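Local coordinates for protein YfnB (Bacillus subtilis, PDB 3ED5) that is a putative hydrolase of the haloacid dehalogenase superfamily, possibly acting as a 5'-nucleotidase, at residues A[98-112]-A[130-144]. Sequence-based numbering, arbitrary orientation.
Sequences LEEGHQLIDGAFDLI and HTQYKRLRDSGLFPF. With FMT (formic acid), chain G.
From Glu99 beside Thr131 to Ile112 beside Phe144, the linker 99-107 and the start of helix 108-116 follow helix 129-138, the turn after it and the 3-10 segment 142-144, with alpha carbons closest, 4.9 Å, at His102 and Arg135. Glu99 gathers the first turn through one oxygen: OE2 takes Thr131 OG1 on its anti lone pair at 2.6 Å and His130 ND1 from above the carboxylate plane at 3.2 Å. With an alanine here, His130 ND1 and Thr131 OG1 are likely to lose the acceptor they share. Lys134 NZ, salt-bridged to Asp138, also reaches the backbone O of Glu99. Arg135, bent at chi3 (62°), turns NE onto Gly101 O at 2.8 Å, in the guanidinium plane, while NH1 pairs with Asp15. Asp138 CB lies over a face of the His102 ring, 3.5 Å from its centroid, a CH-pi contact. Further on, Leu104 CD2 meets Leu141 CD1, and Phe144 turns its edge toward the face of Phe109 in an offset edge-to-face stack (planes at 85°) while its CB packs on Ile112 CG2. In this HAD fold the linker from the helical cap packs on a Rossmann-like core helix, the Arg135 side chain about 9 Å from that of Asp13, the predicted nucleophile.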
loop_
_atom_site.group_PDB
_atom_site.type_symbol
_atom_site.label_atom_id
_atom_site.label_comp_id
_atom_site.label_asym_id
_atom_site.label_seq_id
_atom_site.Cartn_x
_atom_site.Cartn_y
_atom_site.Cartn_z
ATOM N N LEU A 98 11.645 -9.110 1.418
ATOM C CA LEU A 98 10.727 -8.059 1.013
ATOM C C LEU A 98 11.311 -6.703 1.393
ATOM O O LEU A 98 11.166 -5.728 0.633
ATOM C CB LEU A 98 9.377 -8.234 1.727
ATOM C CG LEU A 98 8.207 -7.400 1.210
ATOM C CD1 LEU A 98 7.802 -7.900 -0.220
ATOM C CD2 LEU A 98 7.027 -7.521 2.162
ATOM N N GLU A 99 11.975 -6.645 2.549
ATOM C CA GLU A 99 12.509 -5.367 3.052
ATOM C C GLU A 99 13.725 -4.899 2.280
ATOM O O GLU A 99 14.200 -3.804 2.497
ATOM C CB GLU A 99 12.807 -5.426 4.568
ATOM C CG GLU A 99 11.522 -5.405 5.368
ATOM C CD GLU A 99 11.717 -5.481 6.884
ATOM O OE1 GLU A 99 12.824 -5.871 7.345
ATOM O OE2 GLU A 99 10.734 -5.174 7.598
ATOM N N GLU A 100 14.250 -5.739 1.395
ATOM C CA GLU A 100 15.320 -5.335 0.500
ATOM C C GLU A 100 14.844 -4.885 -0.885
ATOM O O GLU A 100 15.657 -4.543 -1.732
ATOM C CB GLU A 100 16.353 -6.439 0.386
ATOM C CG GLU A 100 17.150 -6.610 1.690
ATOM C CD GLU A 100 18.050 -7.829 1.679
ATOM O OE1 GLU A 100 17.562 -8.971 1.598
ATOM O OE2 GLU A 100 19.258 -7.627 1.805
ATOM N N GLY A 101 13.540 -4.908 -1.107
ATOM C CA GLY A 101 12.951 -4.498 -2.384
ATOM C C GLY A 101 12.353 -3.103 -2.219
ATOM O O GLY A 101 11.357 -2.946 -1.515
ATOM N N HIS A 102 12.961 -2.106 -2.856
ATOM C CA HIS A 102 12.453 -0.709 -2.771
ATOM C C HIS A 102 12.360 -0.108 -4.164
ATOM O O HIS A 102 12.603 1.078 -4.358
ATOM C CB HIS A 102 13.336 0.168 -1.857
ATOM C CG HIS A 102 14.800 -0.047 -2.054
ATOM N ND1 HIS A 102 15.555 0.663 -2.964
ATOM C CD2 HIS A 102 15.641 -0.944 -1.483
ATOM C CE1 HIS A 102 16.793 0.204 -2.953
ATOM N NE2 HIS A 102 16.873 -0.759 -2.050
ATOM N N GLN A 103 12.049 -0.963 -5.150
ATOM C CA GLN A 103 11.777 -0.536 -6.520
ATOM C C GLN A 103 10.682 0.537 -6.526
ATOM O O GLN A 103 9.734 0.459 -5.739
ATOM C CB GLN A 103 11.316 -1.756 -7.351
ATOM C CG GLN A 103 12.320 -2.926 -7.314
ATOM C CD GLN A 103 12.033 -3.966 -6.220
ATOM O OE1 GLN A 103 11.411 -3.669 -5.203
ATOM N NE2 GLN A 103 12.473 -5.205 -6.454
ATOM N N LEU A 104 10.827 1.524 -7.418
ATOM C CA LEU A 104 9.859 2.632 -7.518
ATOM C C LEU A 104 8.859 2.388 -8.635
ATOM O O LEU A 104 9.182 1.765 -9.656
ATOM C CB LEU A 104 10.599 3.951 -7.820
ATOM C CG LEU A 104 11.419 4.541 -6.666
ATOM C CD1 LEU A 104 12.484 5.519 -7.167
ATOM C CD2 LEU A 104 10.514 5.205 -5.650
ATOM N N ILE A 105 7.638 2.876 -8.434
ATOM C CA ILE A 105 6.698 3.051 -9.544
ATOM C C ILE A 105 7.269 4.078 -10.516
ATOM O O ILE A 105 7.908 5.053 -10.082
ATOM C CB ILE A 105 5.321 3.497 -9.018
ATOM C CG1 ILE A 105 4.703 2.385 -8.135
ATOM C CG2 ILE A 105 4.391 3.891 -10.177
ATOM C CD1 ILE A 105 4.219 1.131 -8.947
ATOM N N ASP A 106 7.021 3.879 -11.815
ATOM C CA ASP A 106 7.470 4.795 -12.864
ATOM C C ASP A 106 7.111 6.248 -12.550
ATOM O O ASP A 106 5.946 6.555 -12.276
ATOM C CB ASP A 106 6.857 4.398 -14.215
ATOM C CG ASP A 106 7.514 3.170 -14.816
ATOM O OD1 ASP A 106 8.628 2.788 -14.372
ATOM O OD2 ASP A 106 6.909 2.573 -15.746
ATOM N N GLY A 107 8.141 7.099 -12.537
ATOM C CA GLY A 107 7.950 8.534 -12.277
ATOM C C GLY A 107 7.722 8.938 -10.829
ATOM O O GLY A 107 7.570 10.147 -10.571
ATOM N N ALA A 108 7.687 7.975 -9.887
ATOM C CA ALA A 108 7.344 8.303 -8.485
ATOM C C ALA A 108 8.314 9.281 -7.839
ATOM O O ALA A 108 7.877 10.216 -7.143
ATOM C CB ALA A 108 7.190 7.022 -7.608
ATOM N N PHE A 109 9.617 9.105 -8.053
ATOM C CA PHE A 109 10.579 9.990 -7.364
ATOM C C PHE A 109 10.414 11.438 -7.846
ATOM O O PHE A 109 10.325 12.373 -7.027
ATOM C CB PHE A 109 12.029 9.520 -7.514
ATOM C CG PHE A 109 12.990 10.297 -6.690
ATOM C CD1 PHE A 109 13.345 9.843 -5.422
ATOM C CD2 PHE A 109 13.531 11.502 -7.162
ATOM C CE1 PHE A 109 14.237 10.556 -4.619
ATOM C CE2 PHE A 109 14.416 12.234 -6.358
ATOM C CZ PHE A 109 14.777 11.740 -5.090
ATOM N N ASP A 110 10.378 11.623 -9.162
ATOM C CA ASP A 110 10.248 12.981 -9.712
ATOM C C ASP A 110 8.907 13.619 -9.298
ATOM O O ASP A 110 8.858 14.830 -8.953
ATOM C CB ASP A 110 10.405 12.973 -11.228
ATOM C CG ASP A 110 11.821 12.618 -11.670
ATOM O OD1 ASP A 110 12.775 12.682 -10.841
ATOM O OD2 ASP A 110 11.980 12.263 -12.859
ATOM N N LEU A 111 7.844 12.811 -9.327
ATOM C CA LEU A 111 6.510 13.293 -8.921
ATOM C C LEU A 111 6.530 13.763 -7.473
ATOM O O LEU A 111 6.189 14.917 -7.173
ATOM C CB LEU A 111 5.422 12.230 -9.110
ATOM C CG LEU A 111 4.080 12.718 -8.516
ATOM C CD1 LEU A 111 3.386 13.604 -9.589
ATOM C CD2 LEU A 111 3.194 11.657 -7.987
ATOM N N ILE A 112 6.938 12.890 -6.562
ATOM C CA ILE A 112 6.966 13.247 -5.136
ATOM C C ILE A 112 7.856 14.487 -4.863
ATOM O O ILE A 112 7.478 15.380 -4.102
ATOM C CB ILE A 112 7.374 12.022 -4.292
ATOM C CG1 ILE A 112 6.266 10.939 -4.367
ATOM C CG2 ILE A 112 7.731 12.387 -2.842
ATOM C CD1 ILE A 112 4.852 11.435 -3.886
ATOM N N HIS A 130 8.132 -1.176 10.178
ATOM C CA HIS A 130 9.556 -1.283 9.883
ATOM C C HIS A 130 9.813 -1.398 8.377
ATOM O O HIS A 130 10.759 -0.796 7.847
ATOM C CB HIS A 130 10.183 -2.481 10.594
ATOM C CG HIS A 130 11.665 -2.492 10.466
ATOM N ND1 HIS A 130 12.332 -3.399 9.674
ATOM C CD2 HIS A 130 12.603 -1.644 10.949
ATOM C CE1 HIS A 130 13.627 -3.144 9.718
ATOM N NE2 HIS A 130 13.818 -2.078 10.477
ATOM N N THR A 131 8.965 -2.177 7.708
ATOM C CA THR A 131 9.112 -2.467 6.291
ATOM C C THR A 131 8.913 -1.200 5.458
ATOM O O THR A 131 9.679 -0.925 4.525
ATOM C CB THR A 131 8.106 -3.534 5.843
ATOM O OG1 THR A 131 8.373 -4.746 6.552
ATOM C CG2 THR A 131 8.244 -3.792 4.326
ATOM N N GLN A 132 7.904 -0.414 5.821
ATOM C CA GLN A 132 7.562 0.753 5.019
ATOM C C GLN A 132 8.592 1.854 5.228
ATOM O O GLN A 132 9.029 2.484 4.248
ATOM C CB GLN A 132 6.141 1.231 5.374
ATOM C CG GLN A 132 4.991 0.164 5.146
ATOM C CD GLN A 132 5.007 -0.482 3.759
ATOM O OE1 GLN A 132 5.961 -1.188 3.389
ATOM N NE2 GLN A 132 3.917 -0.326 3.026
ATOM N N TYR A 133 8.999 2.069 6.480
ATOM C CA TYR A 133 10.035 3.049 6.791
ATOM C C TYR A 133 11.325 2.703 6.019
ATOM O O TYR A 133 11.948 3.568 5.372
ATOM C CB TYR A 133 10.332 3.104 8.296
ATOM C CG TYR A 133 9.454 4.106 9.044
ATOM C CD1 TYR A 133 8.105 3.860 9.286
ATOM C CD2 TYR A 133 9.991 5.310 9.498
ATOM C CE1 TYR A 133 7.299 4.791 10.000
ATOM C CE2 TYR A 133 9.205 6.248 10.203
ATOM C CZ TYR A 133 7.865 5.973 10.455
ATOM O OH TYR A 133 7.098 6.905 11.148
ATOM N N LYS A 134 11.703 1.431 6.084
ATOM C CA LYS A 134 12.952 1.017 5.444
ATOM C C LYS A 134 12.927 1.196 3.925
ATOM O O LYS A 134 13.873 1.785 3.360
ATOM C CB LYS A 134 13.322 -0.434 5.822
ATOM C CG LYS A 134 14.628 -0.892 5.155
ATOM C CD LYS A 134 15.025 -2.303 5.621
ATOM C CE LYS A 134 16.433 -2.667 5.212
ATOM N NZ LYS A 134 16.602 -2.650 3.726
ATOM N N ARG A 135 11.863 0.734 3.271
ATOM C CA ARG A 135 11.739 0.844 1.807
ATOM C C ARG A 135 11.601 2.308 1.352
ATOM O O ARG A 135 12.185 2.700 0.325
ATOM C CB ARG A 135 10.586 -0.026 1.300
ATOM C CG ARG A 135 10.942 -1.539 1.459
ATOM C CD ARG A 135 9.703 -2.384 1.295
ATOM N NE ARG A 135 9.109 -2.223 -0.055
ATOM C CZ ARG A 135 7.837 -1.918 -0.314
ATOM N NH1 ARG A 135 6.952 -1.708 0.668
ATOM N NH2 ARG A 135 7.442 -1.839 -1.584
ATOM N N LEU A 136 10.896 3.130 2.134
ATOM C CA LEU A 136 10.860 4.552 1.809
ATOM C C LEU A 136 12.236 5.206 1.964
ATOM O O LEU A 136 12.589 6.121 1.178
ATOM C CB LEU A 136 9.825 5.306 2.679
ATOM C CG LEU A 136 8.375 4.963 2.338
ATOM C CD1 LEU A 136 7.457 5.476 3.463
ATOM C CD2 LEU A 136 7.931 5.481 0.950
ATOM N N ARG A 137 12.988 4.815 2.985
ATOM C CA ARG A 137 14.339 5.376 3.156
ATOM C C ARG A 137 15.257 4.950 2.006
ATOM O O ARG A 137 15.966 5.773 1.428
ATOM C CB ARG A 137 14.959 4.983 4.494
ATOM C CG ARG A 137 14.388 5.746 5.672
ATOM C CD ARG A 137 15.281 5.595 6.910
ATOM N NE ARG A 137 14.810 6.456 7.997
ATOM C CZ ARG A 137 14.099 6.031 9.045
ATOM N NH1 ARG A 137 13.715 6.902 9.960
ATOM N NH2 ARG A 137 13.775 4.746 9.187
ATOM N N ASP A 138 15.259 3.650 1.712
ATOM C CA ASP A 138 16.177 3.108 0.724
ATOM C C ASP A 138 15.939 3.624 -0.703
ATOM O O ASP A 138 16.893 3.715 -1.483
ATOM C CB ASP A 138 16.093 1.559 0.719
ATOM C CG ASP A 138 16.622 0.917 2.024
ATOM O OD1 ASP A 138 17.296 1.580 2.840
ATOM O OD2 ASP A 138 16.416 -0.318 2.219
ATOM N N SER A 139 14.689 3.952 -1.033
ATOM C CA SER A 139 14.323 4.495 -2.351
ATOM C C SER A 139 14.495 6.033 -2.397
ATOM O O SER A 139 14.277 6.646 -3.446
ATOM C CB SER A 139 12.845 4.174 -2.644
ATOM O OG SER A 139 11.981 4.775 -1.662
ATOM N N GLY A 140 14.844 6.627 -1.263
ATOM C CA GLY A 140 14.995 8.112 -1.167
ATOM C C GLY A 140 13.707 8.915 -1.031
ATOM O O GLY A 140 13.767 10.152 -1.072
ATOM N N LEU A 141 12.561 8.251 -0.916
ATOM C CA LEU A 141 11.264 8.950 -0.810
ATOM C C LEU A 141 10.999 9.504 0.575
ATOM O O LEU A 141 10.299 10.523 0.698
ATOM C CB LEU A 141 10.088 8.068 -1.218
ATOM C CG LEU A 141 10.025 7.625 -2.690
ATOM C CD1 LEU A 141 8.840 6.704 -2.847
ATOM C CD2 LEU A 141 9.849 8.832 -3.607
ATOM N N PHE A 142 11.563 8.864 1.595
ATOM C CA PHE A 142 11.238 9.160 3.008
ATOM C C PHE A 142 11.210 10.673 3.377
ATOM O O PHE A 142 10.237 11.127 3.962
ATOM C CB PHE A 142 12.227 8.427 3.930
ATOM C CG PHE A 142 11.934 8.587 5.387
ATOM C CD1 PHE A 142 11.038 7.736 6.014
ATOM C CD2 PHE A 142 12.540 9.612 6.122
ATOM C CE1 PHE A 142 10.748 7.882 7.377
ATOM C CE2 PHE A 142 12.260 9.759 7.478
ATOM C CZ PHE A 142 11.346 8.907 8.091
ATOM N N PRO A 143 12.267 11.423 3.056
ATOM C CA PRO A 143 12.307 12.809 3.555
ATOM C C PRO A 143 11.242 13.766 2.994
ATOM O O PRO A 143 11.065 14.887 3.537
ATOM C CB PRO A 143 13.704 13.293 3.137
ATOM C CG PRO A 143 14.456 12.053 2.810
ATOM C CD PRO A 143 13.457 11.132 2.234
ATOM N N PHE A 144 10.564 13.367 1.916
ATOM C CA PHE A 144 9.612 14.258 1.259
ATOM C C PHE A 144 8.274 14.315 1.991
ATOM O O PHE A 144 7.429 15.148 1.658
ATOM C CB PHE A 144 9.377 13.822 -0.207
ATOM C CG PHE A 144 10.594 13.940 -1.077
ATOM C CD1 PHE A 144 11.044 15.189 -1.511
ATOM C CD2 PHE A 144 11.282 12.812 -1.486
ATOM C CE1 PHE A 144 12.177 15.316 -2.330
ATOM C CE2 PHE A 144 12.429 12.920 -2.297
ATOM C CZ PHE A 144 12.873 14.179 -2.729
HETATM C C FMT G . 15.936 2.116 8.380
HETATM O O1 FMT G . 16.660 2.933 8.982
HETATM O O2 FMT G . 14.737 2.293 8.138
HETATM O O HOH W 1 9.202 -1.649 -3.863
#